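Local structure of alpha-rhamnosidase (Dictyoglomus thermophilum, 6I60) at residues N481-Q486 with I518-M523; S513-I518 with V826-Y831. The protein probably hydrolyses terminal non-reducing alpha-L-rhamnose residues from alpha-L-rhamnosides, acting as a glycoside hydrolase. All blocks are in the same frame, centred on the assembly; numbering follows the deposited sequence.

Contact 1: N481-Q486 with I518-M523; sequences NIIWGQ and IFNFDM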
ATOM      1  N   ASN A 481     -11.564   2.194  11.482  1.00 50.57           N
ATOM      2  CA  ASN A 481     -10.673   1.118  11.904  1.00 51.63           C
ATOM      3  C   ASN A 481      -9.893   0.538  10.732  1.00 52.36           C
ATOM      4  O   ASN A 481      -8.743   0.116  10.902  1.00 50.18           O
ATOM      5  CB  ASN A 481     -11.477   0.019  12.602  1.00 47.19           C
ATOM      6  CG  ASN A 481     -11.860   0.384  14.026  1.00 45.19           C
ATOM      7  OD1 ASN A 481     -12.136   1.544  14.335  1.00 45.08           O
ATOM      8  ND2 ASN A 481     -11.881  -0.611  14.902  1.00 51.02           N
ATOM      9  N   ILE A 482     -10.495   0.508   9.541  1.00 56.51           N
ATOM     10  CA  ILE A 482      -9.818  -0.053   8.376  1.00 50.92           C
ATOM     11  C   ILE A 482      -8.719   0.888   7.891  1.00 53.47           C
ATOM     12  O   ILE A 482      -7.656   0.443   7.438  1.00 56.31           O
ATOM     13  CB  ILE A 482     -10.844  -0.366   7.269  1.00 46.72           C
ATOM     14  CG1 ILE A 482     -11.706  -1.566   7.675  1.00 50.23           C
ATOM     15  CG2 ILE A 482     -10.157  -0.638   5.942  1.00 44.02           C
ATOM     16  CD1 ILE A 482     -12.871  -1.835   6.749  1.00 46.44           C
ATOM     17  N   ILE A 483      -8.944   2.201   7.997  1.00 50.68           N
ATOM     18  CA  ILE A 483      -7.948   3.172   7.544  1.00 46.79           C
ATOM     19  C   ILE A 483      -6.666   3.037   8.356  1.00 50.33           C
ATOM     20  O   ILE A 483      -5.557   3.031   7.806  1.00 43.50           O
ATOM     21  CB  ILE A 483      -8.518   4.600   7.619  1.00 46.87           C
ATOM     22  CG1 ILE A 483      -9.485   4.850   6.459  1.00 47.33           C
ATOM     23  CG2 ILE A 483      -7.393   5.632   7.618  1.00 38.89           C
ATOM     24  CD1 ILE A 483      -9.812   6.312   6.236  1.00 49.34           C
ATOM     25  N   TRP A 484      -6.798   2.923   9.681  1.00 54.27           N
ATOM     26  CA  TRP A 484      -5.623   2.732  10.526  1.00 47.35           C
ATOM     27  C   TRP A 484      -5.017   1.349  10.341  1.00 49.44           C
ATOM     28  O   TRP A 484      -3.795   1.192  10.438  1.00 52.25           O
ATOM     29  CB  TRP A 484      -5.984   2.953  11.994  1.00 43.26           C
ATOM     30  CG  TRP A 484      -6.072   4.393  12.379  1.00 48.34           C
ATOM     31  CD1 TRP A 484      -7.155   5.211  12.243  1.00 44.83           C
ATOM     32  CD2 TRP A 484      -5.036   5.190  12.963  1.00 47.70           C
ATOM     33  NE1 TRP A 484      -6.857   6.469  12.706  1.00 48.14           N
ATOM     34  CE2 TRP A 484      -5.562   6.483  13.154  1.00 39.69           C
ATOM     35  CE3 TRP A 484      -3.713   4.938  13.342  1.00 44.63           C
ATOM     36  CZ2 TRP A 484      -4.815   7.519  13.710  1.00 36.96           C
ATOM     37  CZ3 TRP A 484      -2.973   5.968  13.891  1.00 46.24           C
ATOM     38  CH2 TRP A 484      -3.525   7.243  14.071  1.00 41.07           C
ATOM     39  N   GLY A 485      -5.847   0.340  10.074  1.00 41.09           N
ATOM     40  CA  GLY A 485      -5.324  -1.003   9.896  1.00 48.98           C
ATOM     41  C   GLY A 485      -4.536  -1.161   8.611  1.00 53.19           C
ATOM     42  O   GLY A 485      -3.505  -1.840   8.583  1.00 56.74           O
ATOM     43  N   GLN A 486      -5.007  -0.539   7.528  1.00 50.47           N
ATOM     44  CA  GLN A 486      -4.289  -0.614   6.261  1.00 51.95           C
ATOM     45  C   GLN A 486      -2.943   0.093   6.356  1.00 52.34           C
ATOM     46  O   GLN A 486      -1.911  -0.458   5.953  1.00 52.45           O
ATOM     47  CB  GLN A 486      -5.139  -0.017   5.138  1.00 53.31           C
ATOM     48  CG  GLN A 486      -4.475  -0.054   3.771  1.00 49.44           C
ATOM     49  CD  GLN A 486      -4.215  -1.467   3.288  1.00 51.08           C
ATOM     50  OE1 GLN A 486      -5.100  -2.117   2.731  1.00 54.15           O
ATOM     51  NE2 GLN A 486      -2.996  -1.952   3.501  1.00 44.65           N
ATOM     52  N   ILE A 518      -6.710   1.209  -2.540  1.00 48.04           N
ATOM     53  CA  ILE A 518      -6.744   2.094  -3.700  1.00 47.28           C
ATOM     54  C   ILE A 518      -7.784   3.189  -3.502  1.00 47.58           C
ATOM     55  O   ILE A 518      -7.541   4.361  -3.817  1.00 53.90           O
ATOM     56  CB  ILE A 518      -7.001   1.276  -4.979  1.00 41.64           C
ATOM     57  CG1 ILE A 518      -5.734   0.526  -5.390  1.00 36.49           C
ATOM     58  CG2 ILE A 518      -7.475   2.172  -6.110  1.00 46.48           C
ATOM     59  CD1 ILE A 518      -5.955  -0.470  -6.506  1.00 42.02           C
ATOM     60  N   PHE A 519      -8.950   2.831  -2.958  1.00 52.17           N
ATOM     61  CA  PHE A 519      -9.992   3.825  -2.717  1.00 51.18           C
ATOM     62  C   PHE A 519      -9.575   4.844  -1.665  1.00 49.63           C
ATOM     63  O   PHE A 519      -9.964   6.014  -1.749  1.00 51.38           O
ATOM     64  CB  PHE A 519     -11.289   3.140  -2.289  1.00 48.19           C
ATOM     65  CG  PHE A 519     -12.281   2.974  -3.403  1.00 52.60           C
ATOM     66  CD1 PHE A 519     -12.432   1.752  -4.037  1.00 48.11           C
ATOM     67  CD2 PHE A 519     -13.057   4.043  -3.821  1.00 49.72           C
ATOM     68  CE1 PHE A 519     -13.340   1.597  -5.065  1.00 49.62           C
ATOM     69  CE2 PHE A 519     -13.968   3.895  -4.850  1.00 52.00           C
ATOM     70  CZ  PHE A 519     -14.109   2.671  -5.473  1.00 49.62           C
ATOM     71  N   ASN A 520      -8.783   4.426  -0.680  1.00 54.11           N
ATOM     72  CA  ASN A 520      -8.420   5.301   0.427  1.00 52.95           C
ATOM     73  C   ASN A 520      -7.096   6.022   0.221  1.00 53.67           C
ATOM     74  O   ASN A 520      -6.943   7.158   0.686  1.00 52.43           O
ATOM     75  CB  ASN A 520      -8.357   4.500   1.731  1.00 46.71           C
ATOM     76  CG  ASN A 520      -9.722   4.287   2.347  1.00 50.56           C
ATOM     77  OD1 ASN A 520     -10.523   5.216   2.446  1.00 48.48           O
ATOM     78  ND2 ASN A 520      -9.994   3.056   2.766  1.00 51.36           N
ATOM     79  N   PHE A 521      -6.136   5.397  -0.459  1.00 55.89           N
ATOM     80  CA  PHE A 521      -4.792   5.945  -0.562  1.00 52.70           C
ATOM     81  C   PHE A 521      -4.284   5.826  -1.991  1.00 52.99           C
ATOM     82  O   PHE A 521      -4.761   5.004  -2.777  1.00 52.46           O
ATOM     83  CB  PHE A 521      -3.826   5.240   0.403  1.00 43.66           C
ATOM     84  CG  PHE A 521      -4.422   4.955   1.755  1.00 49.69           C
ATOM     85  CD1 PHE A 521      -4.630   5.978   2.666  1.00 43.85           C
ATOM     86  CD2 PHE A 521      -4.779   3.666   2.113  1.00 51.84           C
ATOM     87  CE1 PHE A 521      -5.180   5.720   3.907  1.00 43.04           C
ATOM     88  CE2 PHE A 521      -5.328   3.404   3.353  1.00 47.36           C
ATOM     89  CZ  PHE A 521      -5.529   4.433   4.250  1.00 39.18           C
ATOM     90  N   ASP A 522      -3.311   6.674  -2.320  1.00 52.17           N
ATOM     91  CA  ASP A 522      -2.607   6.605  -3.597  1.00 52.35           C
ATOM     92  C   ASP A 522      -1.641   5.427  -3.547  1.00 53.57           C
ATOM     93  O   ASP A 522      -0.630   5.476  -2.837  1.00 53.67           O
ATOM     94  CB  ASP A 522      -1.875   7.915  -3.870  1.00 59.20           C
ATOM     95  CG  ASP A 522      -1.248   7.961  -5.252  1.00 63.49           C
ATOM     96  OD1 ASP A 522      -0.958   9.075  -5.740  1.00 62.14           O
ATOM     97  OD2 ASP A 522      -1.043   6.885  -5.850  1.00 70.30           O
ATOM     98  N   MET A 523      -1.943   4.368  -4.300  1.00 52.89           N
ATOM     99  CA  MET A 523      -1.215   3.112  -4.184  1.00 51.51           C
ATOM    100  C   MET A 523      -0.515   2.666  -5.459  1.00 51.64           C
ATOM    101  O   MET A 523       0.112   1.600  -5.452  1.00 55.22           O
ATOM    102  CB  MET A 523      -2.161   1.992  -3.728  1.00 45.81           C
ATOM    103  CG  MET A 523      -3.003   2.337  -2.515  1.00 45.17           C
ATOM    104  SD  MET A 523      -2.147   2.006  -0.968  1.00 45.14           S
ATOM    105  CE  MET A 523      -1.358   0.444  -1.347  1.00 46.31           C
TER
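The ring of Phe521 reaches across to the 481-486 helix and meets it at two residues about one turn apart, Ile483 and Gln486. At the far end of the ring, CZ lies 4.0 Å from Ile483 CG2 and 3.8 Å from the Ile483 carbonyl O, so methyl and main chain meet the same corner. Further along the ring, Phe521 CE2 packs 3.6 Å from Gln486 CG, and the two side chains run past each other in opposite directions. With CG anti to the backbone N (chi1 -180°), Gln486 sets its CB and CG beside CE2, and the bend at chi2 then turns the amide away from the ring. The amide and ring planes stand 83° apart. From its own segment the ring is backed by Asn520 CB, 3.5 Å above the centre of one face.

This is helix packing within the six-hairpin glycosidase domain, an (alpha/alpha)6 barrel in this family: helix 473-488 lies against the C-terminal end of helix 514-520, and Phe521, the first residue to depart from helical backbone angles, extends its ring from that end to helix 473-488. With no hydrogen bond crossing between the segments, apolar contact carries the join. Replacing Phe521 by an alanine removes the ring, and is likely to open a gap beside Ile483 CG2 and the CB and CG of Gln486, leaving both side chains freer to shift.

Ile483 also meets Asn520, at an oblique angle. Its CG1 branch, anti to its own carbonyl carbon (chi1 -76°), carries CD1 to 4.0 Å from Asn520 OD1, while CG2 is turned to the ring. The Asn520 amide is meanwhile held from another quarter, by hydrogen bonds to Tyr831 and Asp827 on helix 826-835, and Ala517 of helix 514-520 touches the Gln486 side chain.

Contact 2: S513-I518 with V826-Y831; sequences SAEEAI and VDAWFY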
ATOM      1  N   SER A 513      -7.528  -6.920   0.156  1.00 53.53           N
ATOM      2  CA  SER A 513      -7.631  -5.546   0.627  1.00 56.41           C
ATOM      3  C   SER A 513      -7.045  -4.541  -0.356  1.00 49.85           C
ATOM      4  O   SER A 513      -6.917  -3.361  -0.017  1.00 47.49           O
ATOM      5  CB  SER A 513      -6.956  -5.399   1.995  1.00 53.42           C
ATOM      6  OG  SER A 513      -5.558  -5.619   1.916  1.00 53.07           O
ATOM      7  N   ALA A 514      -6.700  -4.978  -1.569  1.00 54.12           N
ATOM      8  CA  ALA A 514      -6.087  -4.067  -2.531  1.00 51.46           C
ATOM      9  C   ALA A 514      -7.085  -3.030  -3.030  1.00 46.70           C
ATOM     10  O   ALA A 514      -6.723  -1.870  -3.253  1.00 48.53           O
ATOM     11  CB  ALA A 514      -5.494  -4.855  -3.699  1.00 51.92           C
ATOM     12  N   GLU A 515      -8.348  -3.427  -3.211  1.00 50.73           N
ATOM     13  CA  GLU A 515      -9.355  -2.480  -3.679  1.00 53.07           C
ATOM     14  C   GLU A 515      -9.656  -1.415  -2.632  1.00 54.37           C
ATOM     15  O   GLU A 515      -9.915  -0.257  -2.983  1.00 52.06           O
ATOM     16  CB  GLU A 515     -10.634  -3.222  -4.068  1.00 51.56           C
ATOM     17  CG  GLU A 515     -11.667  -2.357  -4.772  1.00 48.34           C
ATOM     18  CD  GLU A 515     -12.851  -3.158  -5.282  1.00 52.50           C
ATOM     19  OE1 GLU A 515     -13.402  -3.967  -4.507  1.00 56.64           O
ATOM     20  OE2 GLU A 515     -13.229  -2.979  -6.458  1.00 59.28           O
ATOM     21  N   GLU A 516      -9.621  -1.781  -1.348  1.00 49.29           N
ATOM     22  CA  GLU A 516      -9.872  -0.799  -0.299  1.00 48.30           C
ATOM     23  C   GLU A 516      -8.752   0.232  -0.229  1.00 49.55           C
ATOM     24  O   GLU A 516      -9.014   1.436  -0.127  1.00 52.83           O
ATOM     25  CB  GLU A 516     -10.039  -1.504   1.047  1.00 49.72           C
ATOM     26  CG  GLU A 516      -9.783  -0.616   2.256  1.00 50.44           C
ATOM     27  CD  GLU A 516      -8.358  -0.725   2.768  1.00 50.65           C
ATOM     28  OE1 GLU A 516      -7.715   0.328   2.964  1.00 49.48           O
ATOM     29  OE2 GLU A 516      -7.880  -1.860   2.967  1.00 50.75           O
ATOM     30  N   ALA A 517      -7.498  -0.225  -0.285  1.00 46.74           N
ATOM     31  CA  ALA A 517      -6.365   0.690  -0.181  1.00 50.23           C
ATOM     32  C   ALA A 517      -6.335   1.671  -1.346  1.00 50.23           C
ATOM     33  O   ALA A 517      -5.978   2.844  -1.176  1.00 42.89           O
ATOM     34  CB  ALA A 517      -5.061  -0.103  -0.112  1.00 42.04           C
ATOM     35  N   ILE A 518      -6.710   1.209  -2.540  1.00 48.04           N
ATOM     36  CA  ILE A 518      -6.744   2.094  -3.700  1.00 47.28           C
ATOM     37  C   ILE A 518      -7.784   3.189  -3.502  1.00 47.58           C
ATOM     38  O   ILE A 518      -7.541   4.361  -3.817  1.00 53.90           O
ATOM     39  CB  ILE A 518      -7.001   1.276  -4.979  1.00 41.64           C
ATOM     40  CG1 ILE A 518      -5.734   0.526  -5.390  1.00 36.49           C
ATOM     41  CG2 ILE A 518      -7.475   2.172  -6.110  1.00 46.48           C
ATOM     42  CD1 ILE A 518      -5.955  -0.470  -6.506  1.00 42.02           C
ATOM     43  N   VAL A 826     -14.408  -4.638   3.208  1.00 43.44           N
ATOM     44  CA  VAL A 826     -15.745  -4.062   3.292  1.00 49.02           C
ATOM     45  C   VAL A 826     -15.705  -2.561   3.050  1.00 50.18           C
ATOM     46  O   VAL A 826     -16.700  -1.966   2.620  1.00 49.30           O
ATOM     47  CB  VAL A 826     -16.379  -4.407   4.651  1.00 46.20           C
ATOM     48  CG1 VAL A 826     -17.795  -3.860   4.746  1.00 41.25           C
ATOM     49  CG2 VAL A 826     -16.384  -5.901   4.840  1.00 53.86           C
ATOM     50  N   ASP A 827     -14.558  -1.923   3.305  1.00 53.38           N
ATOM     51  CA  ASP A 827     -14.453  -0.487   3.074  1.00 49.62           C
ATOM     52  C   ASP A 827     -14.651  -0.140   1.606  1.00 46.01           C
ATOM     53  O   ASP A 827     -15.123   0.957   1.287  1.00 47.58           O
ATOM     54  CB  ASP A 827     -13.105   0.031   3.565  1.00 52.13           C
ATOM     55  CG  ASP A 827     -13.177   1.467   4.035  1.00 56.80           C
ATOM     56  OD1 ASP A 827     -13.942   1.741   4.984  1.00 57.12           O
ATOM     57  OD2 ASP A 827     -12.478   2.322   3.449  1.00 50.03           O
ATOM     58  N   ALA A 828     -14.298  -1.055   0.700  1.00 49.11           N
ATOM     59  CA  ALA A 828     -14.590  -0.836  -0.712  1.00 52.60           C
ATOM     60  C   ALA A 828     -16.089  -0.838  -0.975  1.00 47.23           C
ATOM     61  O   ALA A 828     -16.566  -0.111  -1.854  1.00 46.25           O
ATOM     62  CB  ALA A 828     -13.898  -1.897  -1.566  1.00 47.90           C
ATOM     63  N   TRP A 829     -16.845  -1.642  -0.224  1.00 50.91           N
ATOM     64  CA  TRP A 829     -18.295  -1.654  -0.378  1.00 48.96           C
ATOM     65  C   TRP A 829     -18.914  -0.333   0.060  1.00 52.14           C
ATOM     66  O   TRP A 829     -19.932   0.088  -0.502  1.00 55.60           O
ATOM     67  CB  TRP A 829     -18.891  -2.818   0.414  1.00 48.13           C
ATOM     68  CG  TRP A 829     -20.355  -3.024   0.186  1.00 45.73           C
ATOM     69  CD1 TRP A 829     -20.952  -3.473  -0.954  1.00 44.98           C
ATOM     70  CD2 TRP A 829     -21.409  -2.790   1.127  1.00 48.62           C
ATOM     71  NE1 TRP A 829     -22.314  -3.531  -0.784  1.00 51.08           N
ATOM     72  CE2 TRP A 829     -22.620  -3.118   0.486  1.00 53.22           C
ATOM     73  CE3 TRP A 829     -21.447  -2.333   2.448  1.00 49.46           C
ATOM     74  CZ2 TRP A 829     -23.855  -3.004   1.120  1.00 54.38           C
ATOM     75  CZ3 TRP A 829     -22.676  -2.224   3.078  1.00 52.73           C
ATOM     76  CH2 TRP A 829     -23.863  -2.557   2.413  1.00 51.31           C
ATOM     77  N   PHE A 830     -18.318   0.335   1.052  1.00 45.28           N
ATOM     78  CA  PHE A 830     -18.845   1.620   1.498  1.00 50.38           C
ATOM     79  C   PHE A 830     -18.727   2.676   0.406  1.00 51.62           C
ATOM     80  O   PHE A 830     -19.613   3.526   0.258  1.00 50.04           O
ATOM     81  CB  PHE A 830     -18.112   2.081   2.759  1.00 41.67           C
ATOM     82  CG  PHE A 830     -18.264   1.152   3.927  1.00 43.44           C
ATOM     83  CD1 PHE A 830     -19.392   0.358   4.060  1.00 45.84           C
ATOM     84  CD2 PHE A 830     -17.278   1.076   4.898  1.00 47.06           C
ATOM     85  CE1 PHE A 830     -19.533  -0.494   5.139  1.00 40.49           C
ATOM     86  CE2 PHE A 830     -17.412   0.226   5.978  1.00 45.58           C
ATOM     87  CZ  PHE A 830     -18.542  -0.561   6.099  1.00 45.09           C
ATOM     88  N   TYR A 831     -17.643   2.636  -0.370  1.00 50.63           N
ATOM     89  CA  TYR A 831     -17.436   3.622  -1.425  1.00 49.55           C
ATOM     90  C   TYR A 831     -18.332   3.351  -2.629  1.00 52.12           C
ATOM     91  O   TYR A 831     -18.997   4.262  -3.135  1.00 51.75           O
ATOM     92  CB  TYR A 831     -15.968   3.628  -1.855  1.00 48.90           C
ATOM     93  CG  TYR A 831     -15.036   4.387  -0.939  1.00 48.56           C
ATOM     94  CD1 TYR A 831     -14.430   3.760   0.140  1.00 45.95           C
ATOM     95  CD2 TYR A 831     -14.748   5.727  -1.164  1.00 48.48           C
ATOM     96  CE1 TYR A 831     -13.570   4.448   0.976  1.00 43.35           C
ATOM     97  CE2 TYR A 831     -13.889   6.423  -0.333  1.00 46.00           C
ATOM     98  CZ  TYR A 831     -13.304   5.778   0.734  1.00 42.10           C
ATOM     99  OH  TYR A 831     -12.449   6.463   1.564  1.00 46.09           O
TER
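The carboxylates of Glu516 and Asp827 are turned 69° out of each other's plane, and the two side chains touch through carbon, not oxygen: Glu516 CG sits 3.6 Å from Asp827 CB. Their nearest carboxylate oxygens, Glu516 OE1 and Asp827 OD2, are like charges and remain 5.2 Å apart. On the 826-831 helix the rings are lined by their own segment: Val826 O lies over the centre of one face of Phe830, Asp827 O meets the edge of Tyr831 in its plane, and Phe830 CE1 does the same for Trp829.

Ala828 lies at the heart of the contact. Its methyl is directed at the opposing helix, and the Glu515 chain runs alongside it, with OE1 3.6 Å and CG 3.9 Å from Ala828 CB. Glu515 can run past the methyl because CG stands opposite the backbone N (chi1 -171°) and the chain beyond stays extended. Consistent with a side chain as small as a methyl, the backbones come close, with Glu516 and Ala828 CA atoms 4.7 Å apart and the short helical axes 8.0 Å apart, inclined at 50°.

No hydrogen bond joins the two segments. Glu515 and Asp827 have polar partners outside them: Glu515 OE1 forms a salt bridge with Arg765, and its OE2 is hydrogen-bonded to Tyr575 OH; Asp827 OD1 is hydrogen-bonded to His479 ND1. Glu515 is thus pinned at both oxygens, which fixes its carboxylate alongside Ala828.

The pair joins parts of the six-hairpin domain far apart in sequence, with 307 residues between the segments. Helix 473-488 lies beside both, Ile482 touching Glu516 and Asp827, while helix 564-576 contributes Tyr571 and Tyr575 to the side of helix 514-520 that carries Glu515 and Ile518.

Overall arrangement
Contacts 1 and 2 share helix 514-520, and their centres lie about 8 Å apart in the interior of the six-hairpin domain. Along the chain their segments alternate. Helix 514-520 packs on helix 473-488 in contact 1 and on helix 826-835 in contact 2, and Asn520 ties the two together: its OD1 is 2.5 Å from Tyr831 OH and its ND2 2.7 Å from Asp827 OD2, both probable hydrogen bonds. One 2-(2-ethoxyethoxy)ethanol molecule lies at Tyr656, Glu659 and Leu660 on helix 651-672, none of them in the four segments.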